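Local coordinates for YkuI protein (Bacillus subtilis, PDB 2BAS) that probably hydrolyses the second messenger cyclic di-GMP through its EAL domain, as phosphodiesterases of this family do, at residues A[59-64]-A[258-263]; A[72-77]-A[86-91]; A[95-100]-A[107-112]. All blocks are in the same frame, centred on the assembly; numbering follows the deposited sequence.

How the interactions relate
All three contacts lie in the EAL domain, and none is bridged by a hydrogen bond; what changes from one to the next is depth. Interaction 3 is the core contact, where a phenylalanine ring and aliphatic side chains join helix 82-100 to strand 108-112. Interaction 2 uses an earlier part of the same helix and is partly buried, with two phenylalanines and a valine in an apolar cluster that has an aspartate at its border. Interaction 1 is the surface contact and the slightest, a proline against a leucine and an arginine. Strand 53-64 of interaction 1 is the sheet neighbour of strand 108-112, and segment 258-263 meets interaction 3 where T263 packs against R99.

Interaction 1: residues A[59-64]-A[258-263]; sequences LGRILA and VSPSET
The ring of P260 comes up against L59 obliquely, its CB and CG both facing one methyl of the leucine. L59 CD1 does the touching, 3.8 Å from P260 CB and 3.9 Å from P260 CG. The leucine carries CG anti to its own carbonyl carbon (chi1 -55°), and from there CD1 extends toward the proline. Further along the strand, R61 brings its guanidinium group to the same ring, with R61 NH1 lying 4.2 Å from P260 CG. This is a looser, slanting approach.

The second terminal nitrogen of the arginine head is tied back to its own strand: R61 NH2 donates to G60 O over 3.2 Å, with an N-H...O angle of 165°. That oxygen lies in the guanidinium plane, whereas the nitrogen stands above the plane of the G60 carbonyl. The bond therefore helps set how the flat head is turned as it reaches P260.

L59 closes the Glu-Val-Leu sequence that is this protein's version of the EAL signature. Strand 38-47 reaches both partners, since Y41 pairs with L59 through the backbone and Y42 with S261. With no hydrogen bond between 59-64 and 258-263, the direct contact is a small one near the surface and rests mainly on van der Waals packing, the probably charged R61 head lying by the proline without a polar partner in it.

Interaction 2: residues A[72-77]-A[86-91]; sequences GPFFLD and LEVDNR
V88 fits its two methyls against two phenylalanines of 72-77, one each. V88 CG2 lies 3.8 Å from F74 CE2, and V88 CG1 is 3.9 Å from F75 CZ; both rings are met at a slant. Next to the valine, F75 turns its rim to the helix backbone, where D89 N sits near the ring plane, 4.0 Å from F75 CZ. The D89 carboxylate plane is turned 81° from that ring, and the nearest D89 side-chain atom is CB, 4.1 Å from F75 CE2.

The two aromatics also brace each other, because F74 CD2 lies over the centre of the F75 ring, 4.1 Å above its plane. F74 holds CG anti to its backbone nitrogen (chi1 166°), which sends the ring across to the valine. Around this first shell, P28, I31 and I80 pack on F74, and L32 and L71 on V88. D89 OD2 accepts a hydrogen bond from Q113 NE2.

Together they form an apolar seam between the short helix starting at G72 and helix 82-100, the connecting helix of a beta-alpha-beta crossover between parallel strands 53-64 and 108-112, as in the barrel of EAL domains.

Interaction 3: residues A[95-100]-A[107-112]; sequences QALDRF and LLIFMN
F100 lays its ring flat on I109, and every ring atom has the isoleucine as its neighbour. From CB, with CG placed anti to the carbonyl carbon (chi1 -82°), the side chain leaves the helix toward the strand. CG is the first ring atom to meet it, 3.9 Å from I109 CD1. Further out the two sides divide: F100 CD2 faces I109 CG1, while on the other side F100 CE1 approaches I109 CG2 at 3.8 Å. F100 CE2 is the busiest atom, with I109 CG1 at 3.7 Å. The backbone L108 O lies 4.0 Å from the same F100 CE2. Past the ring's edge, L107 CB is 4.3 Å from F100 CE2. CZ, the tip, again lies by I109 CG1.

The result is a CH-pi contact: I109 CG1 sits 3.6 Å from the centroid of the F100 ring and only 6° off its normal. The two side chains slide past each other in opposite directions, with CG1 over the ring centre and CD1 and CG2 on the same side of it, CG2 beyond the rim. L97 joins from a turn earlier, its CD2 3.9 Å from I109 CD1. With an alanine in place of F100, I109 would probably lose the ring that backs its CG1, and a gap would open beside L107.

V58 touches F100, and the F264 ring meets the F100 ring at a slant. Helix 82-100 thus lies outside the curled, barrel-like sheet, its 95-100 part nearly antiparallel to strand 108-112 (169°). That strand runs between the parallel strands 53-64 and 143-147, and F143 of strand 143-147 touches L97 and the selenomethionine M111.

Interaction 1: residues A[59-64]-A[258-263]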
loop_
_atom_site.group_PDB
_atom_site.type_symbol
_atom_site.label_atom_id
_atom_site.label_comp_id
_atom_site.label_asym_id
_atom_site.label_seq_id
_atom_site.Cartn_x
_atom_site.Cartn_y
_atom_site.Cartn_z
ATOM N N LEU A 59 26.408 -16.751 2.835
ATOM C CA LEU A 59 27.254 -15.555 2.938
ATOM C C LEU A 59 28.707 -15.825 2.532
ATOM O O LEU A 59 29.229 -16.900 2.792
ATOM C CB LEU A 59 27.175 -14.981 4.362
ATOM C CG LEU A 59 25.766 -14.652 4.910
ATOM C CD1 LEU A 59 25.791 -14.258 6.377
ATOM C CD2 LEU A 59 25.072 -13.560 4.105
ATOM N N GLY A 60 29.351 -14.850 1.891
ATOM C CA GLY A 60 30.731 -15.009 1.413
ATOM C C GLY A 60 31.812 -14.568 2.387
ATOM O O GLY A 60 31.756 -13.461 2.912
ATOM N N ARG A 61 32.801 -15.429 2.627
ATOM C CA ARG A 61 33.889 -15.100 3.559
ATOM C C ARG A 61 35.249 -15.550 3.053
ATOM O O ARG A 61 35.351 -16.382 2.148
ATOM C CB ARG A 61 33.658 -15.724 4.954
ATOM C CG ARG A 61 32.451 -15.233 5.742
ATOM C CD ARG A 61 32.606 -13.796 6.222
ATOM N NE ARG A 61 31.528 -13.387 7.134
ATOM C CZ ARG A 61 30.354 -12.870 6.754
ATOM N NH1 ARG A 61 29.447 -12.522 7.663
ATOM N NH2 ARG A 61 30.077 -12.701 5.468
ATOM N N ILE A 62 36.292 -15.000 3.670
ATOM C CA ILE A 62 37.669 -15.400 3.405
ATOM C C ILE A 62 38.493 -15.441 4.706
ATOM O O ILE A 62 38.424 -14.526 5.540
ATOM C CB ILE A 62 38.343 -14.506 2.302
ATOM C CG1 ILE A 62 39.673 -15.115 1.833
ATOM C CG2 ILE A 62 38.529 -13.058 2.770
ATOM C CD1 ILE A 62 40.277 -14.455 0.606
ATOM N N LEU A 63 39.236 -16.536 4.880
ATOM C CA LEU A 63 40.203 -16.678 5.967
ATOM C C LEU A 63 41.530 -16.066 5.529
ATOM O O LEU A 63 42.243 -16.622 4.694
ATOM C CB LEU A 63 40.397 -18.148 6.353
ATOM C CG LEU A 63 41.457 -18.449 7.419
ATOM C CD1 LEU A 63 41.172 -17.705 8.712
ATOM C CD2 LEU A 63 41.559 -19.945 7.682
ATOM N N ALA A 64 41.836 -14.906 6.093
ATOM C CA ALA A 64 43.039 -14.174 5.754
ATOM C C ALA A 64 43.729 -13.746 7.031
ATOM O O ALA A 64 43.094 -13.185 7.936
ATOM C CB ALA A 64 42.707 -12.969 4.895
ATOM N N VAL A 258 20.050 -14.951 15.563
ATOM C CA VAL A 258 21.271 -15.760 15.478
ATOM C C VAL A 258 22.269 -15.130 14.505
ATOM O O VAL A 258 21.948 -14.889 13.347
ATOM C CB VAL A 258 20.976 -17.232 15.048
ATOM C CG1 VAL A 258 22.253 -17.964 14.712
ATOM C CG2 VAL A 258 20.263 -17.996 16.149
ATOM N N SER A 259 23.477 -14.864 14.994
ATOM C CA SER A 259 24.577 -14.340 14.172
ATOM C C SER A 259 25.041 -15.347 13.089
ATOM O O SER A 259 24.706 -16.530 13.157
ATOM C CB SER A 259 25.796 -14.011 15.062
ATOM O OG SER A 259 26.312 -15.204 15.637
ATOM N N PRO A 260 25.778 -14.880 12.062
ATOM C CA PRO A 260 26.262 -15.841 11.065
ATOM C C PRO A 260 27.374 -16.761 11.579
ATOM O O PRO A 260 28.306 -16.300 12.239
ATOM C CB PRO A 260 26.805 -14.944 9.936
ATOM C CG PRO A 260 26.253 -13.575 10.212
ATOM C CD PRO A 260 26.151 -13.502 11.705
ATOM N N SER A 261 27.262 -18.052 11.279
ATOM C CA SER A 261 28.323 -19.006 11.587
ATOM C C SER A 261 28.601 -19.918 10.398
ATOM O O SER A 261 27.900 -19.877 9.386
ATOM C CB SER A 261 28.011 -19.829 12.847
ATOM O OG SER A 261 27.014 -20.808 12.606
ATOM N N GLU A 262 29.636 -20.737 10.540
ATOM C CA GLU A 262 30.077 -21.635 9.490
ATOM C C GLU A 262 29.357 -22.980 9.517
ATOM O O GLU A 262 29.561 -23.812 8.623
ATOM C CB GLU A 262 31.594 -21.844 9.584
ATOM C CG GLU A 262 32.104 -22.404 10.924
ATOM C CD GLU A 262 32.387 -21.337 11.990
ATOM O OE1 GLU A 262 31.554 -20.414 12.193
ATOM O OE2 GLU A 262 33.455 -21.443 12.642
ATOM N N THR A 263 28.515 -23.188 10.534
ATOM C CA THR A 263 27.857 -24.482 10.713
ATOM C C THR A 263 26.347 -24.369 10.904
ATOM O O THR A 263 25.856 -23.432 11.537
ATOM C CB THR A 263 28.442 -25.261 11.920
ATOM O OG1 THR A 263 29.849 -25.008 12.032
ATOM C CG2 THR A 263 28.215 -26.764 11.757
#

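Interaction 2: residues A[72-77]-A[86-91]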
loop_
_atom_site.group_PDB
_atom_site.type_symbol
_atom_site.label_atom_id
_atom_site.label_comp_id
_atom_site.label_asym_id
_atom_site.label_seq_id
_atom_site.Cartn_x
_atom_site.Cartn_y
_atom_site.Cartn_z
ATOM N N GLY A 72 32.076 -8.782 1.061
ATOM C CA GLY A 72 31.190 -7.689 0.645
ATOM C C GLY A 72 31.927 -6.511 0.024
ATOM O O GLY A 72 31.609 -6.100 -1.098
ATOM N N PRO A 73 32.916 -5.953 0.748
ATOM C CA PRO A 73 33.756 -4.867 0.221
ATOM C C PRO A 73 34.494 -5.224 -1.081
ATOM O O PRO A 73 35.244 -4.399 -1.618
ATOM C CB PRO A 73 34.769 -4.627 1.346
ATOM C CG PRO A 73 34.110 -5.142 2.578
ATOM C CD PRO A 73 33.274 -6.303 2.136
ATOM N N PHE A 74 34.275 -6.441 -1.576
ATOM C CA PHE A 74 34.917 -6.938 -2.793
ATOM C C PHE A 74 33.902 -7.052 -3.945
ATOM O O PHE A 74 34.182 -6.623 -5.069
ATOM C CB PHE A 74 35.619 -8.270 -2.488
ATOM C CG PHE A 74 36.032 -9.048 -3.697
ATOM C CD1 PHE A 74 37.238 -8.785 -4.333
ATOM C CD2 PHE A 74 35.226 -10.070 -4.184
ATOM C CE1 PHE A 74 37.626 -9.511 -5.450
ATOM C CE2 PHE A 74 35.607 -10.804 -5.305
ATOM C CZ PHE A 74 36.812 -10.523 -5.937
ATOM N N PHE A 75 32.726 -7.613 -3.654
ATOM C CA PHE A 75 31.641 -7.714 -4.629
ATOM C C PHE A 75 31.037 -6.359 -4.971
ATOM O O PHE A 75 30.350 -6.233 -5.979
ATOM C CB PHE A 75 30.544 -8.667 -4.142
ATOM C CG PHE A 75 30.952 -10.112 -4.155
ATOM C CD1 PHE A 75 31.038 -10.836 -2.966
ATOM C CD2 PHE A 75 31.273 -10.749 -5.360
ATOM C CE1 PHE A 75 31.417 -12.174 -2.979
ATOM C CE2 PHE A 75 31.664 -12.076 -5.379
ATOM C CZ PHE A 75 31.734 -12.795 -4.189
ATOM N N LEU A 76 31.294 -5.360 -4.125
ATOM C CA LEU A 76 30.828 -3.992 -4.351
ATOM C C LEU A 76 31.788 -3.189 -5.219
ATOM O O LEU A 76 31.363 -2.294 -5.952
ATOM C CB LEU A 76 30.647 -3.237 -3.028
ATOM C CG LEU A 76 29.551 -3.570 -2.013
ATOM C CD1 LEU A 76 29.681 -2.623 -0.823
ATOM C CD2 LEU A 76 28.157 -3.476 -2.623
ATOM N N ASP A 77 33.079 -3.496 -5.115
ATOM C CA ASP A 77 34.122 -2.743 -5.822
ATOM C C ASP A 77 33.844 -2.644 -7.328
ATOM O O ASP A 77 33.492 -3.633 -7.978
ATOM C CB ASP A 77 35.492 -3.361 -5.556
ATOM C CG ASP A 77 36.634 -2.416 -5.866
ATOM O OD1 ASP A 77 36.530 -1.622 -6.826
ATOM O OD2 ASP A 77 37.649 -2.478 -5.146
ATOM N N LEU A 86 32.717 -13.335 -10.547
ATOM C CA LEU A 86 32.057 -14.611 -10.827
ATOM C C LEU A 86 32.914 -15.806 -10.407
ATOM O O LEU A 86 32.379 -16.786 -9.897
ATOM C CB LEU A 86 31.634 -14.723 -12.303
ATOM C CG LEU A 86 30.454 -13.853 -12.771
ATOM C CD1 LEU A 86 30.338 -13.849 -14.300
ATOM C CD2 LEU A 86 29.117 -14.254 -12.120
ATOM N N GLU A 87 34.229 -15.720 -10.610
ATOM C CA GLU A 87 35.145 -16.777 -10.161
ATOM C C GLU A 87 35.059 -17.044 -8.648
ATOM O O GLU A 87 35.059 -18.196 -8.205
ATOM C CB GLU A 87 36.590 -16.454 -10.556
ATOM C CG GLU A 87 37.584 -17.599 -10.315
ATOM C CD GLU A 87 39.005 -17.276 -10.766
ATOM O OE1 GLU A 87 39.910 -18.108 -10.520
ATOM O OE2 GLU A 87 39.227 -16.202 -11.370
ATOM N N VAL A 88 35.004 -15.975 -7.866
ATOM C CA VAL A 88 34.891 -16.091 -6.426
ATOM C C VAL A 88 33.483 -16.575 -6.054
ATOM O O VAL A 88 33.326 -17.517 -5.281
ATOM C CB VAL A 88 35.228 -14.751 -5.735
ATOM C CG1 VAL A 88 35.020 -14.839 -4.222
ATOM C CG2 VAL A 88 36.660 -14.343 -6.049
ATOM N N ASP A 89 32.469 -15.936 -6.625
ATOM C CA ASP A 89 31.076 -16.288 -6.360
ATOM C C ASP A 89 30.803 -17.774 -6.586
ATOM O O ASP A 89 30.213 -18.434 -5.736
ATOM C CB ASP A 89 30.151 -15.439 -7.226
ATOM C CG ASP A 89 28.701 -15.538 -6.811
ATOM O OD1 ASP A 89 28.406 -15.406 -5.590
ATOM O OD2 ASP A 89 27.856 -15.734 -7.724
ATOM N N ASN A 90 31.259 -18.295 -7.720
ATOM C CA ASN A 90 31.127 -19.715 -8.039
ATOM C C ASN A 90 31.769 -20.656 -7.009
ATOM O O ASN A 90 31.202 -21.698 -6.671
ATOM C CB ASN A 90 31.631 -20.008 -9.462
ATOM C CG ASN A 90 30.689 -19.463 -10.553
ATOM O OD1 ASN A 90 29.496 -19.249 -10.323
ATOM N ND2 ASN A 90 31.231 -19.247 -11.746
ATOM N N ARG A 91 32.936 -20.287 -6.495
ATOM C CA ARG A 91 33.583 -21.102 -5.475
ATOM C C ARG A 91 32.698 -21.178 -4.229
ATOM O O ARG A 91 32.378 -22.268 -3.752
ATOM C CB ARG A 91 34.994 -20.587 -5.151
ATOM C CG ARG A 91 35.820 -21.489 -4.211
ATOM C CD ARG A 91 36.254 -22.791 -4.879
ATOM N NE ARG A 91 37.316 -22.554 -5.848
ATOM C CZ ARG A 91 38.615 -22.707 -5.596
ATOM N NH1 ARG A 91 39.507 -22.456 -6.546
ATOM N NH2 ARG A 91 39.028 -23.109 -4.401
#

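Interaction 3: residues A[95-100]-A[107-112]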
loop_
_atom_site.group_PDB
_atom_site.type_symbol
_atom_site.label_atom_id
_atom_site.label_comp_id
_atom_site.label_asym_id
_atom_site.label_seq_id
_atom_site.Cartn_x
_atom_site.Cartn_y
_atom_site.Cartn_z
ATOM N N GLN A 95 30.653 -24.733 -2.741
ATOM C CA GLN A 95 30.947 -25.247 -1.410
ATOM C C GLN A 95 29.685 -25.318 -0.574
ATOM O O GLN A 95 29.473 -26.287 0.156
ATOM C CB GLN A 95 31.954 -24.364 -0.693
ATOM C CG GLN A 95 33.371 -24.504 -1.182
ATOM C CD GLN A 95 34.309 -23.607 -0.419
ATOM O OE1 GLN A 95 34.435 -23.711 0.804
ATOM N NE2 GLN A 95 34.981 -22.719 -1.136
ATOM N N ALA A 96 28.849 -24.289 -0.688
ATOM C CA ALA A 96 27.640 -24.201 0.100
ATOM C C ALA A 96 26.619 -25.257 -0.294
ATOM O O ALA A 96 26.043 -25.907 0.579
ATOM C CB ALA A 96 27.042 -22.814 0.009
ATOM N N LEU A 97 26.387 -25.432 -1.594
ATOM C CA LEU A 97 25.423 -26.437 -2.041
ATOM C C LEU A 97 25.937 -27.837 -1.700
ATOM O O LEU A 97 25.147 -28.761 -1.503
ATOM C CB LEU A 97 25.078 -26.301 -3.530
ATOM C CG LEU A 97 24.419 -25.005 -4.027
ATOM C CD1 LEU A 97 23.915 -25.156 -5.446
ATOM C CD2 LEU A 97 23.279 -24.536 -3.134
ATOM N N ASP A 98 27.257 -27.982 -1.616
ATOM C CA ASP A 98 27.856 -29.220 -1.129
ATOM C C ASP A 98 27.455 -29.451 0.336
ATOM O O ASP A 98 27.022 -30.548 0.697
ATOM C CB ASP A 98 29.389 -29.224 -1.299
ATOM C CG ASP A 98 29.833 -29.447 -2.753
ATOM O OD1 ASP A 98 28.989 -29.421 -3.671
ATOM O OD2 ASP A 98 31.043 -29.645 -2.985
ATOM N N ARG A 99 27.569 -28.413 1.165
ATOM C CA ARG A 99 27.192 -28.513 2.576
ATOM C C ARG A 99 25.713 -28.857 2.732
ATOM O O ARG A 99 25.366 -29.723 3.540
ATOM C CB ARG A 99 27.559 -27.233 3.340
ATOM C CG ARG A 99 27.146 -27.198 4.808
ATOM C CD ARG A 99 27.809 -28.282 5.644
ATOM N NE ARG A 99 26.909 -28.766 6.696
ATOM C CZ ARG A 99 27.000 -28.457 7.989
ATOM N NH1 ARG A 99 27.973 -27.666 8.432
ATOM N NH2 ARG A 99 26.119 -28.954 8.849
ATOM N N PHE A 100 24.856 -28.196 1.949
ATOM C CA PHE A 100 23.414 -28.478 1.940
ATOM C C PHE A 100 23.082 -29.933 1.585
ATOM O O PHE A 100 22.179 -30.524 2.186
ATOM C CB PHE A 100 22.659 -27.524 1.003
ATOM C CG PHE A 100 22.342 -26.182 1.616
ATOM C CD1 PHE A 100 23.085 -25.054 1.285
ATOM C CD2 PHE A 100 21.294 -26.042 2.518
ATOM C CE1 PHE A 100 22.790 -23.804 1.849
ATOM C CE2 PHE A 100 20.990 -24.798 3.085
ATOM C CZ PHE A 100 21.740 -23.681 2.749
ATOM N N LEU A 107 15.362 -27.642 3.819
ATOM C CA LEU A 107 15.930 -26.335 4.119
ATOM C C LEU A 107 15.905 -25.437 2.885
ATOM O O LEU A 107 16.202 -25.873 1.775
ATOM C CB LEU A 107 17.365 -26.473 4.652
ATOM C CG LEU A 107 17.609 -26.963 6.091
ATOM C CD1 LEU A 107 19.086 -26.976 6.401
ATOM C CD2 LEU A 107 16.891 -26.118 7.132
ATOM N N LEU A 108 15.520 -24.187 3.083
ATOM C CA LEU A 108 15.521 -23.224 1.994
ATOM C C LEU A 108 16.944 -22.721 1.807
ATOM O O LEU A 108 17.695 -22.633 2.778
ATOM C CB LEU A 108 14.554 -22.067 2.291
ATOM C CG LEU A 108 13.062 -22.445 2.343
ATOM C CD1 LEU A 108 12.204 -21.352 2.999
ATOM C CD2 LEU A 108 12.499 -22.800 0.972
ATOM N N ILE A 109 17.315 -22.415 0.564
ATOM C CA ILE A 109 18.643 -21.872 0.261
ATOM C C ILE A 109 18.515 -20.441 -0.280
ATOM O O ILE A 109 18.125 -20.235 -1.441
ATOM C CB ILE A 109 19.436 -22.779 -0.746
ATOM C CG1 ILE A 109 19.492 -24.232 -0.266
ATOM C CG2 ILE A 109 20.843 -22.248 -0.958
ATOM C CD1 ILE A 109 19.949 -25.234 -1.326
ATOM N N PHE A 110 18.830 -19.458 0.565
ATOM C CA PHE A 110 18.784 -18.039 0.178
ATOM C C PHE A 110 20.136 -17.558 -0.364
ATOM O O PHE A 110 21.135 -17.494 0.367
ATOM C CB PHE A 110 18.377 -17.160 1.361
ATOM C CG PHE A 110 16.936 -17.293 1.774
ATOM C CD1 PHE A 110 16.504 -18.387 2.529
ATOM C CD2 PHE A 110 16.013 -16.298 1.447
ATOM C CE1 PHE A 110 15.163 -18.500 2.932
ATOM C CE2 PHE A 110 14.676 -16.413 1.834
ATOM C CZ PHE A 110 14.250 -17.519 2.588
HETATM N N MSE A 111 20.155 -17.216 -1.648
HETATM C CA MSE A 111 21.353 -16.720 -2.308
HETATM C C MSE A 111 21.116 -15.339 -2.908
HETATM O O MSE A 111 20.287 -15.177 -3.805
HETATM C CB MSE A 111 21.768 -17.670 -3.423
HETATM C CG MSE A 111 22.183 -19.056 -2.988
HETATM SE SE MSE A 111 22.233 -20.269 -4.534
HETATM C CE MSE A 111 20.358 -20.012 -5.201
ATOM N N ASN A 112 21.857 -14.355 -2.414
ATOM C CA ASN A 112 21.762 -12.968 -2.882
ATOM C C ASN A 112 22.643 -12.763 -4.099
ATOM O O ASN A 112 23.867 -12.714 -3.990
ATOM C CB ASN A 112 22.192 -12.011 -1.771
ATOM C CG ASN A 112 21.906 -10.558 -2.094
ATOM O OD1 ASN A 112 21.293 -10.227 -3.115
ATOM N ND2 ASN A 112 22.348 -9.670 -1.206
#